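Local coordinates for protein glutamine cyclotransferase (PDB 6QRO) that probably converts N-terminal glutamine of peptides to pyroglutamate, as a zinc-binding glutaminyl cyclase of the mammalian-like type II, at residues A77-Y82 and F163-Y168. Residues are numbered along the deposited sequence; the frame is centred on the assembly and turned at random.
Sequences AVLTAY and FDAEDY. With ZN (zinc ion), chain E.
A single water bridges the backbone N-H of Y82 and the carbonyl oxygen of Y168. It accepts from Y82 N at 2.7 Å and donates to Y168 O at 3.0 Å. The water lies in the plane of the Y82 ring, at its edge. The side chains meet through apolar atoms. A81 CB sits 3.6 Å from CD1 of the Y168 ring, approaching it obliquely. Y82 CE1 meets the same Y168 ring at its edge, 4.0 Å from CD1. The two tyrosine side chains cross at about a right angle. With CG between the backbone N and the carbonyl carbon (chi1 73°), the Y82 ring is turned toward Y168, and its CD1 comes 3.4 Å from Y168 O. The phenol end of Y82 is held elsewhere, by a hydrogen bond between its OH and that of Y115. Earlier in the strand, L79 CD1 reaches A165 CB at 4.3 Å, and L184 of helix 184-191 touches both residues. L87 packs on A81 and Y168. The loop carries D167, which binds zinc through both carboxylate oxygens, with D134 and H288 completing the protein ligands. The contact thus packs an edge strand against a metal-bearing loop at the end of a central strand, as in the alpha/beta fold of the M28 peptidase family.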
loop_
_atom_site.group_PDB
_atom_site.type_symbol
_atom_site.label_atom_id
_atom_site.label_comp_id
_atom_site.label_asym_id
_atom_site.label_seq_id
_atom_site.Cartn_x
_atom_site.Cartn_y
_atom_site.Cartn_z
ATOM N N ALA A 77 8.555 -15.888 -3.089
ATOM C CA ALA A 77 7.795 -16.920 -2.412
ATOM C C ALA A 77 6.722 -17.453 -3.333
ATOM O O ALA A 77 6.045 -16.692 -4.033
ATOM C CB ALA A 77 7.149 -16.382 -1.127
ATOM N N VAL A 78 6.550 -18.766 -3.298
ATOM C CA VAL A 78 5.501 -19.428 -4.057
ATOM C C VAL A 78 4.318 -19.516 -3.101
ATOM O O VAL A 78 4.318 -20.320 -2.167
ATOM C CB VAL A 78 5.950 -20.808 -4.558
ATOM C CG1 VAL A 78 4.894 -21.448 -5.461
ATOM C CG2 VAL A 78 7.286 -20.697 -5.293
ATOM N N LEU A 79 3.309 -18.692 -3.340
ATOM C CA LEU A 79 2.154 -18.590 -2.466
ATOM C C LEU A 79 0.954 -19.205 -3.163
ATOM O O LEU A 79 0.866 -19.196 -4.388
ATOM C CB LEU A 79 1.868 -17.135 -2.103
ATOM C CG LEU A 79 3.104 -16.362 -1.639
ATOM C CD1 LEU A 79 2.714 -14.941 -1.287
ATOM C CD2 LEU A 79 3.759 -17.065 -0.458
ATOM N N THR A 80 0.030 -19.740 -2.372
ATOM C CA THR A 80 -1.116 -20.472 -2.896
ATOM C C THR A 80 -2.355 -19.590 -2.791
ATOM O O THR A 80 -2.741 -19.171 -1.693
ATOM C CB THR A 80 -1.307 -21.797 -2.145
ATOM O OG1 THR A 80 -0.124 -22.589 -2.266
ATOM C CG2 THR A 80 -2.465 -22.594 -2.721
ATOM N N ALA A 81 -2.951 -19.288 -3.944
ATOM C CA ALA A 81 -4.168 -18.503 -3.998
ATOM C C ALA A 81 -5.363 -19.342 -3.534
ATOM O O ALA A 81 -5.258 -20.551 -3.303
ATOM C CB ALA A 81 -4.400 -17.977 -5.418
ATOM N N TYR A 82 -6.511 -18.661 -3.399
ATOM C CA TYR A 82 -7.759 -19.280 -2.956
ATOM C C TYR A 82 -8.118 -20.505 -3.793
ATOM O O TYR A 82 -8.721 -21.453 -3.287
ATOM C CB TYR A 82 -8.889 -18.237 -3.023
ATOM C CG TYR A 82 -9.295 -17.944 -4.453
ATOM C CD1 TYR A 82 -8.542 -17.083 -5.239
ATOM C CD2 TYR A 82 -10.381 -18.588 -5.047
ATOM C CE1 TYR A 82 -8.875 -16.843 -6.567
ATOM C CE2 TYR A 82 -10.722 -18.346 -6.380
ATOM C CZ TYR A 82 -9.963 -17.471 -7.135
ATOM O OH TYR A 82 -10.287 -17.221 -8.452
ATOM N N PHE A 163 4.186 -5.067 -0.754
ATOM C CA PHE A 163 3.693 -6.434 -0.606
ATOM C C PHE A 163 2.992 -6.947 -1.865
ATOM O O PHE A 163 2.134 -6.271 -2.445
ATOM C CB PHE A 163 2.755 -6.533 0.600
ATOM C CG PHE A 163 3.479 -6.499 1.912
ATOM C CD1 PHE A 163 4.530 -7.371 2.145
ATOM C CD2 PHE A 163 3.085 -5.653 2.916
ATOM C CE1 PHE A 163 5.195 -7.377 3.340
ATOM C CE2 PHE A 163 3.753 -5.645 4.128
ATOM C CZ PHE A 163 4.816 -6.513 4.337
ATOM N N ASP A 164 3.333 -8.165 -2.250
ATOM C CA ASP A 164 2.754 -8.830 -3.404
ATOM C C ASP A 164 1.515 -9.636 -3.012
ATOM O O ASP A 164 1.268 -9.916 -1.833
ATOM C CB ASP A 164 3.792 -9.753 -4.049
ATOM C CG ASP A 164 3.535 -9.994 -5.521
ATOM O OD1 ASP A 164 2.456 -9.603 -6.024
ATOM O OD2 ASP A 164 4.420 -10.591 -6.166
ATOM N N ALA A 165 0.729 -9.991 -4.032
ATOM C CA ALA A 165 -0.338 -10.990 -3.914
ATOM C C ALA A 165 -1.303 -10.650 -2.780
ATOM O O ALA A 165 -1.815 -11.538 -2.092
ATOM C CB ALA A 165 0.241 -12.401 -3.743
ATOM N N GLU A 166 -1.534 -9.351 -2.577
ATOM C CA GLU A 166 -2.499 -8.876 -1.595
ATOM C C GLU A 166 -3.927 -8.967 -2.104
ATOM O O GLU A 166 -4.843 -9.188 -1.304
ATOM C CB GLU A 166 -2.181 -7.427 -1.242
ATOM C CG GLU A 166 -3.145 -6.698 -0.312
ATOM C CD GLU A 166 -4.234 -5.907 -1.080
ATOM O OE1 GLU A 166 -4.268 -5.998 -2.324
ATOM O OE2 GLU A 166 -5.031 -5.174 -0.452
ATOM N N ASP A 167 -4.126 -8.793 -3.416
ATOM C CA ASP A 167 -5.429 -8.516 -4.010
ATOM C C ASP A 167 -5.933 -9.667 -4.877
ATOM O O ASP A 167 -6.685 -9.446 -5.831
ATOM C CB ASP A 167 -5.368 -7.234 -4.840
ATOM C CG ASP A 167 -6.525 -6.314 -4.555
ATOM O OD1 ASP A 167 -7.293 -6.603 -3.627
ATOM O OD2 ASP A 167 -6.660 -5.291 -5.218
ATOM N N TYR A 168 -5.550 -10.901 -4.536
ATOM C CA TYR A 168 -5.915 -12.111 -5.267
ATOM C C TYR A 168 -6.930 -12.925 -4.480
ATOM O O TYR A 168 -6.990 -14.142 -4.604
ATOM C CB TYR A 168 -4.668 -12.958 -5.530
ATOM C CG TYR A 168 -4.583 -13.764 -6.819
ATOM C CD1 TYR A 168 -5.374 -14.911 -7.010
ATOM C CD2 TYR A 168 -3.622 -13.473 -7.780
ATOM C CE1 TYR A 168 -5.264 -15.678 -8.158
ATOM C CE2 TYR A 168 -3.489 -14.250 -8.928
ATOM C CZ TYR A 168 -4.311 -15.356 -9.114
ATOM O OH TYR A 168 -4.188 -16.134 -10.260
HETATM ZN ZN ZN E . -8.146 -4.499 -4.096
HETATM O O HOH W 1 -5.793 -16.121 -2.655
HETATM O O HOH W 2 -9.034 -3.928 -2.690
#